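Local structure of N-acetyltransferase domain-containing protein (2OZH) at the interface of chains A and B. The protein belongs to the GNAT superfamily and probably transfers an acyl group, most likely acetyl from acetyl-coenzyme A, to an acceptor that the structure alone does not show. Residues are numbered along the deposited sequence; one frame, centred on the assembly and turned at random. Chains: chain A/B, Hypothetical protein XCC2953.

Contact 1: the interface of chains A and B. Residues chain A 33, 41, 61, 63; chain B 65, 68-69.
A polar patch in the interface of the deposited two-fold dimer, built round the salt bridge of A:Arg61 and B:Asp65, ties strand 55-64 of chain A to the loop of chain B that leads into strand 69-77; symmetry repeats it, so it would brace the dimer twice. The guanidinium of A:Arg61 grips this loop with both terminal nitrogens. NH1 gives a hydrogen bond of 2.8 Å to the carboxylate oxygen OD2 of B:Asp65, on its anti side, and the two flat groups lie nearly coplanar although the side chains meet at about a right angle. NH2 points almost straight at OG1 of B:Thr68 (3.2 Å), which sits in the guanidinium plane at its edge. A:Ala41, from helix 35-43, lays its CB against one guanidinium face near the rim.

The carboxylate is in turn held by its own chain. With CG of B:Asp65 between the backbone N and the carbonyl carbon (chi1 66°), OD1 turns back to accept B:Thr68 N at 2.8 Å and, from the opposite face of its plane, B:Phe69 N at 3.1 Å. OD2 also accepts the B:Thr68 hydroxyl, so the aspartate positions the threonine that A:Arg61 meets. Beside this network, CD1 of A:Ile63 fits against B:Asp65 and B:Phe69, reaching CB of the phenylalanine at 3.5 Å, while CD1 of A:Ile33 touches CG2 of B:Thr68 more loosely, at 4.0 Å.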
loop_
_atom_site.group_PDB
_atom_site.type_symbol
_atom_site.label_atom_id
_atom_site.label_comp_id
_atom_site.label_asym_id
_atom_site.label_seq_id
_atom_site.Cartn_x
_atom_site.Cartn_y
_atom_site.Cartn_z
ATOM N N ILE A 33 -7.968 16.740 -6.036
ATOM C CA ILE A 33 -6.585 16.245 -6.101
ATOM C C ILE A 33 -5.810 17.003 -7.199
ATOM O O ILE A 33 -6.325 17.183 -8.323
ATOM C CB ILE A 33 -6.528 14.719 -6.343
ATOM C CG1 ILE A 33 -5.082 14.211 -6.191
ATOM C CG2 ILE A 33 -7.139 14.309 -7.689
ATOM C CD1 ILE A 33 -4.950 12.724 -6.149
ATOM N N ALA A 41 1.285 9.636 -8.527
ATOM C CA ALA A 41 0.651 8.420 -8.059
ATOM C C ALA A 41 0.688 7.360 -9.132
ATOM O O ALA A 41 1.041 6.202 -8.883
ATOM C CB ALA A 41 -0.804 8.705 -7.665
ATOM N N ARG A 61 -6.446 1.243 -9.850
ATOM C CA ARG A 61 -5.068 1.506 -9.488
ATOM C C ARG A 61 -4.648 0.685 -8.274
ATOM O O ARG A 61 -5.386 0.623 -7.297
ATOM C CB ARG A 61 -4.843 2.995 -9.214
ATOM C CG ARG A 61 -3.372 3.350 -9.018
ATOM C CD ARG A 61 -3.137 4.841 -9.112
ATOM N NE ARG A 61 -3.761 5.601 -8.045
ATOM C CZ ARG A 61 -3.165 5.915 -6.903
ATOM N NH1 ARG A 61 -1.967 5.439 -6.606
ATOM N NH2 ARG A 61 -3.760 6.728 -6.063
ATOM N N ILE A 63 -1.428 -0.125 -5.541
ATOM C CA ILE A 63 -0.144 0.203 -4.950
ATOM C C ILE A 63 0.321 -1.100 -4.272
ATOM O O ILE A 63 -0.386 -1.631 -3.428
ATOM C CB ILE A 63 -0.271 1.315 -3.919
ATOM C CG1 ILE A 63 -0.882 2.560 -4.572
ATOM C CG2 ILE A 63 1.087 1.639 -3.332
ATOM C CD1 ILE A 63 -1.228 3.648 -3.576
ATOM N N ASP B 65 2.767 4.996 -3.070
ATOM C CA ASP B 65 2.838 5.672 -4.356
ATOM C C ASP B 65 3.557 7.017 -4.278
ATOM O O ASP B 65 3.637 7.713 -5.280
ATOM C CB ASP B 65 1.462 5.819 -4.980
ATOM C CG ASP B 65 0.554 6.725 -4.217
ATOM O OD1 ASP B 65 0.939 7.202 -3.124
ATOM O OD2 ASP B 65 -0.557 6.984 -4.744
ATOM N N THR B 68 -0.268 9.631 -2.505
ATOM C CA THR B 68 -1.581 9.566 -1.884
ATOM C C THR B 68 -1.706 8.578 -0.718
ATOM O O THR B 68 -2.554 8.777 0.134
ATOM C CB THR B 68 -2.704 9.245 -2.883
ATOM O OG1 THR B 68 -2.620 7.874 -3.322
ATOM C CG2 THR B 68 -2.699 10.214 -4.049
ATOM N N PHE B 69 -0.895 7.520 -0.707
ATOM C CA PHE B 69 -1.091 6.389 0.183
ATOM C C PHE B 69 0.235 5.778 0.559
ATOM O O PHE B 69 1.136 5.673 -0.275
ATOM C CB PHE B 69 -1.916 5.299 -0.515
ATOM C CG PHE B 69 -2.045 4.039 0.304
ATOM C CD1 PHE B 69 -3.039 3.888 1.257
ATOM C CD2 PHE B 69 -1.150 2.981 0.114
ATOM C CE1 PHE B 69 -3.103 2.726 2.011
ATOM C CE2 PHE B 69 -1.236 1.841 0.862
ATOM C CZ PHE B 69 -2.220 1.710 1.806
#

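Contact 2: the interface of chains A and B. Residues chain A 108-110, 133; chain B 105, 130-132.
A:Leu108 and B:Met132, the latter a selenomethionine, pair as backbones across the dimer, where strand 131-135 of chain B runs antiparallel to strand 105-109 of chain A. This is the tight part of the contact. A:Leu108 N donates to B:Met132 O at 3.0 Å, and the return bond from B:Met132 N to A:Leu108 O is nearly straight (171° at the hydrogen). The ladder is prolonged by A:Thr110 N, which donates to B:Ser130 O at 2.8 Å, so the end of the 3-10 helix 128-130 is also fixed to the partner. A:Ala109, bridged with B:Leu131, lies between these bonded positions.

The side chains along the ladder meet less closely. A:Leu108 and B:Met132 lie side by side and point the same way, with CD1 of the leucine 3.8 Å from CB of the selenomethionine. With CG of B:Met132 beside the backbone N (chi1 -52°) and the chain extended at chi2, its selenium, SE, comes 3.9 Å from A:Thr110 CG2. On the other side of the strands A:Ala109 CB lies against both B:Arg105 NH2, at 3.7 Å, and B:Leu131 CD2, at 4.0 Å.

Beside the ladder, a charged pair joins the extended A:Glu133 to B:Arg105, whose chain bends at chi3 (-55°). Carboxylate and guanidinium planes are turned by about half a right angle, and NH1 of B:Arg105 meets OE1 of A:Glu133 on its syn side, at 2.8 Å.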
loop_
_atom_site.group_PDB
_atom_site.type_symbol
_atom_site.label_atom_id
_atom_site.label_comp_id
_atom_site.label_asym_id
_atom_site.label_seq_id
_atom_site.Cartn_x
_atom_site.Cartn_y
_atom_site.Cartn_z
ATOM N N LEU A 108 -8.538 -2.614 0.633
ATOM C CA LEU A 108 -9.266 -1.530 -0.034
ATOM C C LEU A 108 -10.192 -0.873 0.991
ATOM O O LEU A 108 -10.434 -1.431 2.051
ATOM C CB LEU A 108 -10.053 -2.052 -1.223
ATOM C CG LEU A 108 -11.174 -3.048 -0.982
ATOM C CD1 LEU A 108 -12.450 -2.341 -0.480
ATOM C CD2 LEU A 108 -11.455 -3.821 -2.278
ATOM N N ALA A 109 -10.690 0.315 0.639
ATOM C CA ALA A 109 -11.768 0.976 1.392
ATOM C C ALA A 109 -12.894 1.325 0.440
ATOM O O ALA A 109 -12.603 1.845 -0.637
ATOM C CB ALA A 109 -11.248 2.219 2.026
ATOM N N THR A 110 -14.136 1.063 0.852
ATOM C CA THR A 110 -15.315 1.310 0.018
ATOM C C THR A 110 -16.436 1.880 0.872
ATOM O O THR A 110 -16.739 1.341 1.911
ATOM C CB THR A 110 -15.786 0.018 -0.739
ATOM O OG1 THR A 110 -16.947 0.324 -1.542
ATOM C CG2 THR A 110 -16.108 -1.112 0.194
ATOM N N GLU A 133 -4.461 4.205 11.208
ATOM C CA GLU A 133 -4.140 5.068 10.096
ATOM C C GLU A 133 -3.943 6.517 10.500
ATOM O O GLU A 133 -4.481 6.975 11.520
ATOM C CB GLU A 133 -5.230 4.997 9.028
ATOM C CG GLU A 133 -6.621 5.367 9.525
ATOM C CD GLU A 133 -7.742 5.140 8.496
ATOM O OE1 GLU A 133 -7.511 4.537 7.416
ATOM O OE2 GLU A 133 -8.873 5.579 8.787
ATOM N N ARG B 105 -3.617 9.023 3.192
ATOM C CA ARG B 105 -3.735 7.905 4.124
ATOM C C ARG B 105 -2.409 7.199 4.301
ATOM O O ARG B 105 -1.754 6.836 3.305
ATOM C CB ARG B 105 -4.756 6.890 3.622
ATOM C CG ARG B 105 -5.209 5.928 4.741
ATOM C CD ARG B 105 -6.012 4.771 4.239
ATOM N NE ARG B 105 -7.180 5.112 3.440
ATOM C CZ ARG B 105 -8.458 4.946 3.775
ATOM N NH1 ARG B 105 -8.879 4.513 4.968
ATOM N NH2 ARG B 105 -9.335 5.226 2.846
ATOM N N SER B 130 -15.872 0.629 6.182
ATOM C CA SER B 130 -15.460 0.736 4.796
ATOM C C SER B 130 -14.340 -0.214 4.401
ATOM O O SER B 130 -14.073 -0.426 3.212
ATOM C CB SER B 130 -14.971 2.154 4.483
ATOM O OG SER B 130 -13.731 2.476 5.131
ATOM N N LEU B 131 -13.620 -0.731 5.388
ATOM C CA LEU B 131 -12.399 -1.463 5.104
ATOM C C LEU B 131 -12.680 -2.910 4.726
ATOM O O LEU B 131 -13.499 -3.609 5.341
ATOM C CB LEU B 131 -11.504 -1.408 6.330
ATOM C CG LEU B 131 -11.184 0.011 6.796
ATOM C CD1 LEU B 131 -10.212 -0.037 7.985
ATOM C CD2 LEU B 131 -10.614 0.870 5.685
HETATM N N MSE B 132 -11.976 -3.398 3.706
HETATM C CA MSE B 132 -12.054 -4.800 3.322
HETATM C C MSE B 132 -10.690 -5.288 2.936
HETATM O O MSE B 132 -9.789 -4.507 2.615
HETATM C CB MSE B 132 -12.980 -4.990 2.150
HETATM C CG MSE B 132 -14.334 -4.370 2.335
HETATM SE SE MSE B 132 -15.590 -4.897 0.941
HETATM C CE MSE B 132 -15.996 -6.601 1.535
#

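Contact 3: the interface of chains A and B. Residues chain A 108, 123-125; chain B 131-133.
A:Thr123 and B:Glu133 form an antiparallel backbone bridge on the edge of strand 131-135 opposite to the one paired with A:Leu108. Of its hydrogen bonds, B:Glu133 N to A:Thr123 O (2.9 Å) arrives in the carbonyl plane, whereas A:Thr123 N reaches B:Glu133 O (2.8 Å) from above the plane.

Side-chain polar contacts reinforce this bridge. The A:Thr123 hydroxyl, OG1, stands between the backbone N and the carbonyl carbon (chi1 65°), which brings it to B:Glu133 O on the face opposite to the one used by the threonine N. OG1 can give its hydrogen to B:Glu133 O (3.2 Å) or to A:Pro124 O of its own chain (2.9 Å), so the hydrogen bond is at best shared. Water 1 also links OG1 to B:Glu133 O.

Apolar contacts come mainly from A:Pro125. Its ring crosses B:Leu131 at about a right angle, A:Pro125 CG lying 3.9 Å from the leucine CB, and A:Pro125 CA lies 3.8 Å from the carboxylate carbon CD of B:Glu133.

In the fold, the last strand of chain B is thus inserted between strand 105-109 of chain A and the 123-125 segment. Chain B lends this strand to the sheet of chain A and by symmetry receives one, a C-terminal strand exchange within the GNAT fold.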
loop_
_atom_site.group_PDB
_atom_site.type_symbol
_atom_site.label_atom_id
_atom_site.label_comp_id
_atom_site.label_asym_id
_atom_site.label_seq_id
_atom_site.Cartn_x
_atom_site.Cartn_y
_atom_site.Cartn_z
ATOM N N LEU A 108 -8.538 -2.614 0.633
ATOM C CA LEU A 108 -9.266 -1.530 -0.034
ATOM C C LEU A 108 -10.192 -0.873 0.991
ATOM O O LEU A 108 -10.434 -1.431 2.051
ATOM C CB LEU A 108 -10.053 -2.052 -1.223
ATOM C CG LEU A 108 -11.174 -3.048 -0.982
ATOM C CD1 LEU A 108 -12.450 -2.341 -0.480
ATOM C CD2 LEU A 108 -11.455 -3.821 -2.278
ATOM N N THR A 123 -13.197 -9.439 2.328
ATOM C CA THR A 123 -14.006 -9.589 3.527
ATOM C C THR A 123 -13.813 -8.378 4.433
ATOM O O THR A 123 -12.813 -7.675 4.322
ATOM C CB THR A 123 -13.591 -10.856 4.339
ATOM O OG1 THR A 123 -12.247 -10.699 4.827
ATOM C CG2 THR A 123 -13.678 -12.097 3.490
ATOM N N PRO A 124 -14.695 -8.199 5.424
ATOM C CA PRO A 124 -14.322 -7.263 6.486
ATOM C C PRO A 124 -12.997 -7.713 7.114
ATOM O O PRO A 124 -12.650 -8.893 7.061
ATOM C CB PRO A 124 -15.479 -7.377 7.490
ATOM C CG PRO A 124 -16.620 -7.955 6.694
ATOM C CD PRO A 124 -16.005 -8.833 5.643
ATOM N N PRO A 125 -12.257 -6.791 7.731
ATOM C CA PRO A 125 -11.000 -7.223 8.290
ATOM C C PRO A 125 -11.091 -8.298 9.312
ATOM O O PRO A 125 -12.030 -8.349 10.129
ATOM C CB PRO A 125 -10.431 -5.950 8.900
ATOM C CG PRO A 125 -11.084 -4.843 8.109
ATOM C CD PRO A 125 -12.469 -5.348 7.933
ATOM N N LEU B 131 -13.620 -0.731 5.388
ATOM C CA LEU B 131 -12.399 -1.463 5.104
ATOM C C LEU B 131 -12.680 -2.910 4.726
ATOM O O LEU B 131 -13.499 -3.609 5.341
ATOM C CB LEU B 131 -11.504 -1.408 6.330
ATOM C CG LEU B 131 -11.184 0.011 6.796
ATOM C CD1 LEU B 131 -10.212 -0.037 7.985
ATOM C CD2 LEU B 131 -10.614 0.870 5.685
HETATM N N MSE B 132 -11.976 -3.398 3.706
HETATM C CA MSE B 132 -12.054 -4.800 3.322
HETATM C C MSE B 132 -10.690 -5.288 2.936
HETATM O O MSE B 132 -9.789 -4.507 2.615
HETATM C CB MSE B 132 -12.980 -4.990 2.150
HETATM C CG MSE B 132 -14.334 -4.370 2.335
HETATM SE SE MSE B 132 -15.590 -4.897 0.941
HETATM C CE MSE B 132 -15.996 -6.601 1.535
ATOM N N GLU B 133 -10.518 -6.595 3.015
ATOM C CA GLU B 133 -9.267 -7.207 2.634
ATOM C C GLU B 133 -9.417 -8.648 2.187
ATOM O O GLU B 133 -10.368 -9.344 2.580
ATOM C CB GLU B 133 -8.267 -7.150 3.789
ATOM C CG GLU B 133 -8.748 -7.819 5.069
ATOM C CD GLU B 133 -7.814 -7.622 6.276
ATOM O OE1 GLU B 133 -6.840 -6.827 6.213
ATOM O OE2 GLU B 133 -8.071 -8.283 7.303
HETATM O O HOH W 1 -9.808 -12.080 3.933
#

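Contact 4: the interface of chains A and B. Residues chain A 104-105, 126-127; chain B 133, 135, 137.
B:Tyr135, the last residue of the exchanged strand 131-135 in this deposited dimer of a GNAT-family protein, forms an antiparallel bridge with A:Arg105 and lays its ring flat against that arginine's guanidinium. The planes are 19° apart, and CZ of A:Arg105 stands over the ring, 3.8 Å from the B:Tyr135 centroid, a cation-pi stack. The same guanidinium turns NH1 to OE1 of B:Glu133, the twin of the salt bridge in contact 2, and the carboxylate thereby fixes its rotation. B:Pro137 CD covers the opposite ring face.

The A:Arg104 guanidinium is almost perpendicular to the ring, and CE1 of B:Tyr135 rests on its face. Its chain runs alongside the tyrosine, and A:Arg104 NH2 bonds to the phenol OH of B:Tyr135 at 2.8 Å, a bent bond (125° at the hydrogen) with the oxygen well out of the guanidinium plane. The tyrosine's chi1 of -176° sends the ring out between A:Arg105 and B:Pro137, with its CE1 edge turned to A:Arg104.

At the CE2 edge, A:Phe127 crosses B:Tyr135 at about a right angle, CE2 to CE2 being 3.7 Å. CD1 of A:Leu126 reaches toward the B:Pro137 ring, 3.6 Å from its CD. The other carboxylate oxygen of B:Glu133, OE2, accepts A:Leu126 N on its anti side at 3.0 Å, and water 2 connects it to A:Phe127 N.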
loop_
_atom_site.group_PDB
_atom_site.type_symbol
_atom_site.label_atom_id
_atom_site.label_comp_id
_atom_site.label_asym_id
_atom_site.label_seq_id
_atom_site.Cartn_x
_atom_site.Cartn_y
_atom_site.Cartn_z
ATOM N N ARG A 104 -0.046 -11.759 0.840
ATOM C CA ARG A 104 -0.572 -11.976 2.169
ATOM C C ARG A 104 -1.819 -11.142 2.408
ATOM O O ARG A 104 -2.796 -11.604 3.019
ATOM C CB ARG A 104 0.498 -11.617 3.187
ATOM C CG ARG A 104 0.147 -12.090 4.535
ATOM C CD ARG A 104 1.406 -12.340 5.308
ATOM N NE ARG A 104 0.969 -12.614 6.646
ATOM C CZ ARG A 104 0.551 -11.654 7.465
ATOM N NH1 ARG A 104 0.584 -10.378 7.086
ATOM N NH2 ARG A 104 0.133 -11.969 8.661
ATOM N N ARG A 105 -1.789 -9.886 1.940
ATOM C CA ARG A 105 -2.896 -8.963 2.173
ATOM C C ARG A 105 -3.138 -8.083 0.966
ATOM O O ARG A 105 -2.191 -7.465 0.442
ATOM C CB ARG A 105 -2.609 -8.064 3.371
ATOM C CG ARG A 105 -3.887 -7.379 3.897
ATOM C CD ARG A 105 -3.615 -6.307 4.902
ATOM N NE ARG A 105 -2.815 -6.707 6.051
ATOM C CZ ARG A 105 -3.221 -6.810 7.315
ATOM N NH1 ARG A 105 -4.484 -6.645 7.722
ATOM N NH2 ARG A 105 -2.293 -7.081 8.195
ATOM N N LEU A 126 -10.099 -9.187 9.288
ATOM C CA LEU A 126 -10.070 -10.261 10.246
ATOM C C LEU A 126 -9.899 -9.739 11.660
ATOM O O LEU A 126 -10.489 -10.289 12.623
ATOM C CB LEU A 126 -8.950 -11.240 9.936
ATOM C CG LEU A 126 -9.100 -11.967 8.598
ATOM C CD1 LEU A 126 -7.980 -12.994 8.465
ATOM C CD2 LEU A 126 -10.473 -12.616 8.436
ATOM N N PHE A 127 -9.037 -8.743 11.814
ATOM C CA PHE A 127 -8.574 -8.237 13.090
ATOM C C PHE A 127 -8.713 -6.706 13.117
ATOM O O PHE A 127 -7.726 -5.958 13.079
ATOM C CB PHE A 127 -7.119 -8.640 13.335
ATOM C CG PHE A 127 -6.804 -10.087 12.984
ATOM C CD1 PHE A 127 -7.568 -11.131 13.458
ATOM C CD2 PHE A 127 -5.736 -10.383 12.163
ATOM C CE1 PHE A 127 -7.285 -12.459 13.117
ATOM C CE2 PHE A 127 -5.447 -11.703 11.814
ATOM C CZ PHE A 127 -6.217 -12.731 12.277
ATOM N N GLU B 133 -10.518 -6.595 3.015
ATOM C CA GLU B 133 -9.267 -7.207 2.634
ATOM C C GLU B 133 -9.417 -8.648 2.187
ATOM O O GLU B 133 -10.368 -9.344 2.580
ATOM C CB GLU B 133 -8.267 -7.150 3.789
ATOM C CG GLU B 133 -8.748 -7.819 5.069
ATOM C CD GLU B 133 -7.814 -7.622 6.276
ATOM O OE1 GLU B 133 -6.840 -6.827 6.213
ATOM O OE2 GLU B 133 -8.071 -8.283 7.303
ATOM N N TYR B 135 -7.082 -11.361 3.170
ATOM C CA TYR B 135 -5.980 -11.513 4.104
ATOM C C TYR B 135 -5.838 -12.955 4.528
ATOM O O TYR B 135 -6.797 -13.533 5.021
ATOM C CB TYR B 135 -6.202 -10.605 5.312
ATOM C CG TYR B 135 -5.111 -10.562 6.362
ATOM C CD1 TYR B 135 -3.802 -10.723 6.034
ATOM C CD2 TYR B 135 -5.411 -10.254 7.674
ATOM C CE1 TYR B 135 -2.800 -10.654 6.975
ATOM C CE2 TYR B 135 -4.397 -10.169 8.642
ATOM C CZ TYR B 135 -3.114 -10.370 8.279
ATOM O OH TYR B 135 -2.066 -10.302 9.195
ATOM N N PRO B 137 -3.464 -14.700 6.867
ATOM C CA PRO B 137 -2.406 -14.873 7.864
ATOM C C PRO B 137 -1.891 -16.308 7.863
ATOM O O PRO B 137 -2.662 -17.239 7.708
ATOM C CB PRO B 137 -3.102 -14.527 9.195
ATOM C CG PRO B 137 -4.527 -14.573 8.928
ATOM C CD PRO B 137 -4.718 -14.232 7.478
HETATM O O HOH W 2 -7.316 -7.676 9.818
#

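Contacts 2, 3 and 4 follow the exchanged strand 131-135 of chain B: between C-alpha centres, contacts 2 and 3 lie about 7 Å apart and contacts 3 and 4 about 8 Å. Contacts 2 and 3 share A:Leu108, B:Leu131 and B:Met132; contacts 3 and 4 share B:Glu133. The A:Glu133 and B:Arg105 pair of contact 2 belongs to the twin strand and is the two-fold copy of the salt bridge in contact 4. Contact 1 stands apart, its C-alpha centre about 14 Å from that of contact 2 and 21 Å from that of contact 4. This spread suggests a stable dimer, though the structure alone does not prove it in solution.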